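Local structure of protein Pcdhgb2 (Mus musculus, 5SZR) at residues L70-A75 with V98-E103; V341-E346 with L425-S430. The protein probably mediates calcium-dependent cell adhesion and may take part in establishing and maintaining specific neuronal connections in the brain. One frame throughout, in Å; residues are numbered along the deposited sequence.

In the fold
The chain covers extracellular cadherin domains 3 to 6, four beta domains in series. Contact 1 (70-75 with 98-103) lies in the first of these and contact 2 (341-346 with 425-430) in the last. Contact 1 closes before contact 2 opens. Their centres are about 145 Å apart, on opposite sides of the chain's centre, and the nearest atoms are about 128 Å apart. They share no sheet, yet each involves the final strand of its own domain: strand 91-101 in contact 1, strand 418-428 in contact 2. Contact 1 holds calcium at a junction between domains. Contact 2 lies away from the annotated calcium sites, where the modelled chain ends.

Contact 1 (L70-A75 with V98-E103); sequences LDFETA and VKILDE. With CA (calcium ion), chain K; CA (calcium ion), chain J.
Glu73 and Asp102 meet at a shared calcium ion. The calcium ion of chain K takes both carboxylate oxygens of Glu73, with OE2 at 2.5 Å, and one oxygen of Asp102, OD1 at 2.6 Å. The backbone O of Glu103 is a further ligand. Glu73 OE1 also reaches the calcium ion of chain J, at 2.4 Å, and so bridges the two metals. Asp71 OD1 and two waters add to that second site. Glu73 OE2 and Asp102 OD1 stand 3.4 Å apart; both bind the same ion, whose charge probably offsets their repulsion.

The apolar part centres on Phe72. With CG anti to the backbone N (chi1 178°), the Phe72 ring lies against Asp102. Asp102 CB sits over the middle of one ring face, 3.5 Å from the ring centroid, in a CH-pi contact. The backbone O of Ile100 lies at the ring edge, 3.6 Å from Phe72 CE1. Ile100 CG2 touches Phe72 CB, while Ile100 CD1 meets Leu70 CD1 at 4.0 Å.

Hydrogen bonds shape the loop 70-75 itself. Asp71 OD1 accepts from Glu73 N in an Asx turn, with the donor above the carboxylate plane. Asp71 O accepts from the N atoms of both Thr74 and Ala75. Asp71 is thus a metal ligand and a brace for the turn that carries Glu73.

Glu16, Asp105 and Asp138 complete the ion of chain K, and Glu16 and Asp105 also serve that of chain J. This is the interdomain calcium site of cadherins, with the DXE residues Asp71 and Glu73 and the linker that starts at Asp102.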
ATOM      1  N   LEU A  70     -50.059  -2.925  32.970  1.00 62.26           N
ATOM      2  CA  LEU A  70     -49.307  -2.151  33.939  1.00 61.32           C
ATOM      3  C   LEU A  70     -47.970  -1.716  33.337  1.00 65.50           C
ATOM      4  O   LEU A  70     -47.591  -2.121  32.231  1.00 67.82           O
ATOM      5  CB  LEU A  70     -49.101  -2.956  35.223  1.00 58.69           C
ATOM      6  CG  LEU A  70     -50.390  -3.459  35.892  1.00 56.81           C
ATOM      7  CD1 LEU A  70     -50.112  -4.190  37.204  1.00 52.49           C
ATOM      8  CD2 LEU A  70     -51.362  -2.312  36.120  1.00 56.05           C
ATOM      9  N   ASP A  71     -47.259  -0.863  34.077  1.00 65.61           N
ATOM     10  CA  ASP A  71     -45.944  -0.387  33.666  1.00 67.98           C
ATOM     11  C   ASP A  71     -45.264   0.291  34.851  1.00 66.23           C
ATOM     12  O   ASP A  71     -45.619   1.416  35.217  1.00 64.17           O
ATOM     13  CB  ASP A  71     -46.047   0.572  32.477  1.00 69.07           C
ATOM     14  CG  ASP A  71     -44.699   1.109  32.027  1.00 75.27           C
ATOM     15  OD1 ASP A  71     -43.661   0.502  32.353  1.00 75.51           O
ATOM     16  OD2 ASP A  71     -44.683   2.147  31.329  1.00 80.00           O
ATOM     17  N   PHE A  72     -44.292  -0.397  35.458  1.00 66.57           N
ATOM     18  CA  PHE A  72     -43.588   0.143  36.619  1.00 65.78           C
ATOM     19  C   PHE A  72     -42.904   1.465  36.296  1.00 69.75           C
ATOM     20  O   PHE A  72     -42.789   2.334  37.166  1.00 70.11           O
ATOM     21  CB  PHE A  72     -42.572  -0.881  37.119  1.00 67.16           C
ATOM     22  CG  PHE A  72     -41.749  -0.410  38.286  1.00 69.72           C
ATOM     23  CD1 PHE A  72     -42.197  -0.596  39.584  1.00 67.38           C
ATOM     24  CD2 PHE A  72     -40.514   0.192  38.089  1.00 75.23           C
ATOM     25  CE1 PHE A  72     -41.440  -0.176  40.659  1.00 67.65           C
ATOM     26  CE2 PHE A  72     -39.753   0.616  39.163  1.00 75.65           C
ATOM     27  CZ  PHE A  72     -40.215   0.430  40.451  1.00 70.29           C
ATOM     28  N   GLU A  73     -42.447   1.634  35.057  1.00 73.23           N
ATOM     29  CA  GLU A  73     -41.766   2.864  34.680  1.00 78.45           C
ATOM     30  C   GLU A  73     -42.719   4.054  34.630  1.00 79.28           C
ATOM     31  O   GLU A  73     -42.261   5.199  34.711  1.00 84.63           O
ATOM     32  CB  GLU A  73     -41.062   2.679  33.329  1.00 82.76           C
ATOM     33  CG  GLU A  73     -39.741   1.896  33.394  1.00 84.76           C
ATOM     34  CD  GLU A  73     -39.894   0.475  33.937  1.00 82.81           C
ATOM     35  OE1 GLU A  73     -40.799  -0.253  33.480  1.00 76.26           O
ATOM     36  OE2 GLU A  73     -39.103   0.087  34.825  1.00 82.78           O
ATOM     37  N   THR A  74     -44.025   3.809  34.504  1.00 73.52           N
ATOM     38  CA  THR A  74     -45.034   4.861  34.480  1.00 72.93           C
ATOM     39  C   THR A  74     -45.672   5.099  35.846  1.00 68.29           C
ATOM     40  O   THR A  74     -45.888   6.251  36.237  1.00 66.06           O
ATOM     41  CB  THR A  74     -46.132   4.515  33.467  1.00 74.51           C
ATOM     42  OG1 THR A  74     -45.547   4.295  32.181  1.00 80.79           O
ATOM     43  CG2 THR A  74     -47.143   5.648  33.362  1.00 74.61           C
ATOM     44  N   ALA A  75     -45.977   4.036  36.586  1.00 61.08           N
ATOM     45  CA  ALA A  75     -46.563   4.179  37.913  1.00 69.76           C
ATOM     46  C   ALA A  75     -46.093   3.027  38.784  1.00 67.08           C
ATOM     47  O   ALA A  75     -46.264   1.860  38.418  1.00 66.10           O
ATOM     48  CB  ALA A  75     -48.093   4.214  37.842  1.00 55.79           C
ATOM     49  N   VAL A  98     -51.864  -0.630  46.261  1.00 53.98           N
ATOM     50  CA  VAL A  98     -51.353  -1.587  45.288  1.00 54.04           C
ATOM     51  C   VAL A  98     -49.922  -1.203  44.948  1.00 57.17           C
ATOM     52  O   VAL A  98     -49.669  -0.121  44.401  1.00 57.99           O
ATOM     53  CB  VAL A  98     -52.228  -1.629  44.027  1.00 53.69           C
ATOM     54  CG1 VAL A  98     -51.635  -2.583  43.004  1.00 54.04           C
ATOM     55  CG2 VAL A  98     -53.651  -2.041  44.384  1.00 51.87           C
ATOM     56  N   LYS A  99     -48.989  -2.089  45.273  1.00 57.50           N
ATOM     57  CA  LYS A  99     -47.576  -1.889  44.987  1.00 59.24           C
ATOM     58  C   LYS A  99     -47.223  -2.628  43.703  1.00 58.76           C
ATOM     59  O   LYS A  99     -47.632  -3.777  43.508  1.00 55.40           O
ATOM     60  CB  LYS A  99     -46.723  -2.383  46.154  1.00 61.77           C
ATOM     61  CG  LYS A  99     -45.240  -2.417  45.875  1.00 68.31           C
ATOM     62  CD  LYS A  99     -44.471  -2.905  47.094  1.00 71.65           C
ATOM     63  CE  LYS A  99     -42.987  -3.038  46.785  1.00 75.78           C
ATOM     64  NZ  LYS A  99     -42.205  -3.522  47.956  1.00 77.25           N
ATOM     65  N   ILE A 100     -46.489  -1.961  42.818  1.00 61.51           N
ATOM     66  CA  ILE A 100     -46.076  -2.545  41.549  1.00 60.47           C
ATOM     67  C   ILE A 100     -44.624  -2.978  41.668  1.00 62.83           C
ATOM     68  O   ILE A 100     -43.804  -2.284  42.285  1.00 63.82           O
ATOM     69  CB  ILE A 100     -46.274  -1.552  40.388  1.00 62.44           C
ATOM     70  CG1 ILE A 100     -47.705  -1.018  40.388  1.00 60.63           C
ATOM     71  CG2 ILE A 100     -45.948  -2.209  39.047  1.00 64.09           C
ATOM     72  CD1 ILE A 100     -48.765  -2.101  40.310  1.00 60.04           C
ATOM     73  N   LEU A 101     -44.307  -4.135  41.097  1.00 65.74           N
ATOM     74  CA  LEU A 101     -42.958  -4.678  41.125  1.00 68.41           C
ATOM     75  C   LEU A 101     -42.278  -4.468  39.780  1.00 72.09           C
ATOM     76  O   LEU A 101     -42.888  -4.660  38.724  1.00 73.01           O
ATOM     77  CB  LEU A 101     -42.976  -6.166  41.480  1.00 68.01           C
ATOM     78  CG  LEU A 101     -43.432  -6.449  42.912  1.00 65.49           C
ATOM     79  CD1 LEU A 101     -43.490  -7.943  43.179  1.00 67.33           C
ATOM     80  CD2 LEU A 101     -42.512  -5.752  43.901  1.00 65.26           C
ATOM     81  N   ASP A 102     -41.012  -4.071  39.827  1.00 74.37           N
ATOM     82  CA  ASP A 102     -40.253  -3.800  38.616  1.00 76.18           C
ATOM     83  C   ASP A 102     -39.791  -5.101  37.973  1.00 78.44           C
ATOM     84  O   ASP A 102     -39.186  -5.950  38.634  1.00 80.45           O
ATOM     85  CB  ASP A 102     -39.047  -2.917  38.936  1.00 77.89           C
ATOM     86  CG  ASP A 102     -38.051  -2.851  37.792  1.00 81.35           C
ATOM     87  OD1 ASP A 102     -38.483  -2.694  36.631  1.00 75.33           O
ATOM     88  OD2 ASP A 102     -36.836  -2.968  38.061  1.00 77.66           O
ATOM     89  N   GLU A 103     -40.079  -5.252  36.682  1.00 77.84           N
ATOM     90  CA  GLU A 103     -39.549  -6.331  35.865  1.00 78.32           C
ATOM     91  C   GLU A 103     -38.560  -5.764  34.857  1.00 82.64           C
ATOM     92  O   GLU A 103     -38.600  -4.580  34.509  1.00 82.30           O
ATOM     93  CB  GLU A 103     -40.664  -7.079  35.126  1.00 78.73           C
ATOM     94  CG  GLU A 103     -41.740  -7.675  36.028  1.00 77.97           C
ATOM     95  CD  GLU A 103     -41.235  -8.844  36.854  1.00 78.27           C
ATOM     96  OE1 GLU A 103     -41.595  -8.931  38.051  1.00 70.94           O
ATOM     97  OE2 GLU A 103     -40.476  -9.672  36.303  1.00 83.66           O
TER
HETATM   98 CA    CA K 708     -39.387  -2.260  34.196  1.00 62.89          CA
HETATM   99 CA    CA J 707     -42.270  -1.372  32.013  1.00 61.99          CA
HETATM  100  O   HOH W   1     -41.477  -0.018  29.763  1.00 51.15           O
HETATM  101  O   HOH W   2     -44.065  -2.152  30.764  1.00 45.10           O

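Contact 2 (V341-E346 with L425-S430); sequences VPRAAE and LIFADS
Val341 lies beside Phe427 in a parallel pairing of two strands, with their CA atoms 4.6 Å apart. Its backbone O accepts a hydrogen bond from Ala428 N at 2.7 Å. The same oxygen has a CA-H...O contact with Phe427 CA, at 3.3 Å. Val341 CG1 is anti to the backbone N (chi1 -169°). It touches Phe427 CE1 at 3.5 Å, and the two side chains cross obliquely.

Pro342 contributes mainly through its backbone. Its O lies at the edge of the Phe427 ring, near the ring plane and 3.8 Å from CD1. The same O accepts from Ala345 N, 3.3 Å away, within a type I beta turn running from Pro342 to Ala345.

Arg343, inside this turn, uses the aliphatic part of its side chain. Its CG lies 3.3 Å from Ala428 O and also meets Phe427 CB. The Arg343 and Phe427 side chains cross at about a right angle. Arg343 CD comes near Asp429 OD1. The charges of Arg343 and Asp429 are opposite, but NE and OD1 are 4.6 Å apart, too far for a salt bridge, with the carboxylate oxygen far off the plane of the guanidinium. Any attraction is between the charges alone and probably weak.

Strand 418-428 runs between strand 335-342, at one edge of a mixed sheet, and strand 402-410. Val341 packs inward on Val351 of strand 350-357, in the facing sheet of the cadherin sandwich. Leu379 and Leu395, from loops, touch Phe427.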
ATOM      1  N   VAL A 341      64.255  -7.929 -52.881  1.00 75.21           N
ATOM      2  CA  VAL A 341      63.988  -9.302 -52.456  1.00 71.14           C
ATOM      3  C   VAL A 341      64.944 -10.247 -53.173  1.00 73.38           C
ATOM      4  O   VAL A 341      64.932 -10.325 -54.409  1.00 77.08           O
ATOM      5  CB  VAL A 341      62.524  -9.695 -52.710  1.00 65.96           C
ATOM      6  CG1 VAL A 341      62.208 -11.017 -52.024  1.00 63.17           C
ATOM      7  CG2 VAL A 341      61.589  -8.601 -52.214  1.00 61.16           C
ATOM      8  N   PRO A 342      65.785 -10.980 -52.446  1.00 71.09           N
ATOM      9  CA  PRO A 342      66.746 -11.869 -53.110  1.00 69.04           C
ATOM     10  C   PRO A 342      66.053 -13.094 -53.687  1.00 67.39           C
ATOM     11  O   PRO A 342      65.107 -13.629 -53.104  1.00 64.98           O
ATOM     12  CB  PRO A 342      67.711 -12.247 -51.982  1.00 70.67           C
ATOM     13  CG  PRO A 342      66.842 -12.185 -50.735  1.00 69.09           C
ATOM     14  CD  PRO A 342      65.865 -11.062 -50.974  1.00 67.80           C
ATOM     15  N   ARG A 343      66.538 -13.540 -54.846  1.00 68.99           N
ATOM     16  CA  ARG A 343      65.917 -14.683 -55.506  1.00 70.29           C
ATOM     17  C   ARG A 343      66.209 -15.982 -54.771  1.00 70.00           C
ATOM     18  O   ARG A 343      65.376 -16.896 -54.773  1.00 68.96           O
ATOM     19  CB  ARG A 343      66.386 -14.774 -56.958  1.00 74.48           C
ATOM     20  CG  ARG A 343      65.757 -13.736 -57.868  1.00 77.42           C
ATOM     21  CD  ARG A 343      66.163 -13.941 -59.319  1.00 83.99           C
ATOM     22  NE  ARG A 343      65.028 -13.767 -60.219  1.00 85.62           N
ATOM     23  CZ  ARG A 343      64.336 -14.772 -60.747  1.00 87.43           C
ATOM     24  NH1 ARG A 343      64.672 -16.027 -60.475  1.00 89.09           N
ATOM     25  NH2 ARG A 343      63.311 -14.523 -61.553  1.00 87.53           N
ATOM     26  N   ALA A 344      67.372 -16.083 -54.137  1.00 71.41           N
ATOM     27  CA  ALA A 344      67.725 -17.252 -53.341  1.00 74.41           C
ATOM     28  C   ALA A 344      67.005 -17.304 -51.987  1.00 75.04           C
ATOM     29  O   ALA A 344      67.444 -18.089 -51.132  1.00 77.37           O
ATOM     30  CB  ALA A 344      69.239 -17.296 -53.126  1.00 77.16           C
ATOM     31  N   ALA A 345      65.950 -16.520 -51.766  1.00 72.51           N
ATOM     32  CA  ALA A 345      65.264 -16.527 -50.480  1.00 72.76           C
ATOM     33  C   ALA A 345      64.627 -17.884 -50.218  1.00 74.20           C
ATOM     34  O   ALA A 345      63.941 -18.441 -51.079  1.00 75.95           O
ATOM     35  CB  ALA A 345      64.197 -15.432 -50.436  1.00 70.03           C
ATOM     36  N   GLU A 346      64.864 -18.416 -49.024  1.00 73.86           N
ATOM     37  CA  GLU A 346      64.236 -19.651 -48.590  1.00 74.48           C
ATOM     38  C   GLU A 346      62.801 -19.378 -48.141  1.00 70.57           C
ATOM     39  O   GLU A 346      62.490 -18.274 -47.684  1.00 68.43           O
ATOM     40  CB  GLU A 346      65.027 -20.274 -47.442  1.00 79.21           C
ATOM     41  CG  GLU A 346      66.526 -20.350 -47.681  1.00 85.55           C
ATOM     42  CD  GLU A 346      66.905 -21.377 -48.732  1.00 91.11           C
ATOM     43  OE1 GLU A 346      66.166 -22.374 -48.887  1.00 92.39           O
ATOM     44  OE2 GLU A 346      67.942 -21.187 -49.403  1.00 94.47           O
ATOM     45  N   LEU A 425      56.278  -6.151 -55.037  1.00 56.19           N
ATOM     46  CA  LEU A 425      57.413  -6.955 -54.600  1.00 59.09           C
ATOM     47  C   LEU A 425      58.233  -7.328 -55.830  1.00 63.25           C
ATOM     48  O   LEU A 425      57.731  -7.999 -56.737  1.00 65.25           O
ATOM     49  CB  LEU A 425      56.940  -8.198 -53.848  1.00 56.09           C
ATOM     50  CG  LEU A 425      55.802  -7.937 -52.857  1.00 55.77           C
ATOM     51  CD1 LEU A 425      55.361  -9.221 -52.173  1.00 54.46           C
ATOM     52  CD2 LEU A 425      56.201  -6.888 -51.828  1.00 57.07           C
ATOM     53  N   ILE A 426      59.486  -6.884 -55.865  1.00 65.98           N
ATOM     54  CA  ILE A 426      60.340  -7.022 -57.039  1.00 66.31           C
ATOM     55  C   ILE A 426      61.594  -7.781 -56.636  1.00 66.93           C
ATOM     56  O   ILE A 426      62.367  -7.308 -55.792  1.00 67.70           O
ATOM     57  CB  ILE A 426      60.698  -5.655 -57.639  1.00 69.56           C
ATOM     58  CG1 ILE A 426      59.423  -4.873 -57.957  1.00 70.72           C
ATOM     59  CG2 ILE A 426      61.562  -5.825 -58.883  1.00 70.91           C
ATOM     60  CD1 ILE A 426      59.687  -3.563 -58.645  1.00 76.38           C
ATOM     61  N   PHE A 427      61.799  -8.948 -57.240  1.00 67.97           N
ATOM     62  CA  PHE A 427      62.972  -9.756 -56.946  1.00 71.04           C
ATOM     63  C   PHE A 427      64.214  -9.164 -57.593  1.00 74.75           C
ATOM     64  O   PHE A 427      64.191  -8.744 -58.754  1.00 76.01           O
ATOM     65  CB  PHE A 427      62.774 -11.191 -57.429  1.00 72.15           C
ATOM     66  CG  PHE A 427      61.856 -11.996 -56.561  1.00 71.41           C
ATOM     67  CD1 PHE A 427      62.303 -12.522 -55.360  1.00 71.97           C
ATOM     68  CD2 PHE A 427      60.548 -12.232 -56.944  1.00 69.44           C
ATOM     69  CE1 PHE A 427      61.457 -13.265 -54.558  1.00 69.37           C
ATOM     70  CE2 PHE A 427      59.705 -12.975 -56.149  1.00 67.33           C
ATOM     71  CZ  PHE A 427      60.161 -13.491 -54.955  1.00 67.23           C
ATOM     72  N   ALA A 428      65.304  -9.137 -56.835  1.00 76.71           N
ATOM     73  CA  ALA A 428      66.575  -8.647 -57.341  1.00 79.46           C
ATOM     74  C   ALA A 428      67.354  -9.795 -57.965  1.00 83.00           C
ATOM     75  O   ALA A 428      67.443 -10.883 -57.383  1.00 82.94           O
ATOM     76  CB  ALA A 428      67.396  -7.998 -56.227  1.00 79.40           C
ATOM     77  N   ASP A 429      67.904  -9.551 -59.148  1.00 86.29           N
ATOM     78  CA  ASP A 429      68.821 -10.503 -59.745  1.00 89.90           C
ATOM     79  C   ASP A 429      70.148 -10.480 -58.993  1.00 92.90           C
ATOM     80  O   ASP A 429      70.579  -9.442 -58.481  1.00 92.41           O
ATOM     81  CB  ASP A 429      69.035 -10.178 -61.223  1.00 94.50           C
ATOM     82  CG  ASP A 429      69.535 -11.369 -62.013  1.00100.50           C
ATOM     83  OD1 ASP A 429      69.159 -12.508 -61.658  1.00101.17           O
ATOM     84  OD2 ASP A 429      70.300 -11.168 -62.985  1.00103.22           O
ATOM     85  N   SER A 430      70.784 -11.643 -58.908  1.00 98.24           N
ATOM     86  CA  SER A 430      72.093 -11.750 -58.270  1.00101.17           C
ATOM     87  C   SER A 430      73.197 -11.277 -59.214  1.00102.83           C
ATOM     88  O   SER A 430      74.187 -10.687 -58.784  1.00104.80           O
ATOM     89  CB  SER A 430      72.360 -13.190 -57.828  1.00102.93           C
ATOM     90  OG  SER A 430      73.624 -13.304 -57.196  1.00105.94           O
TER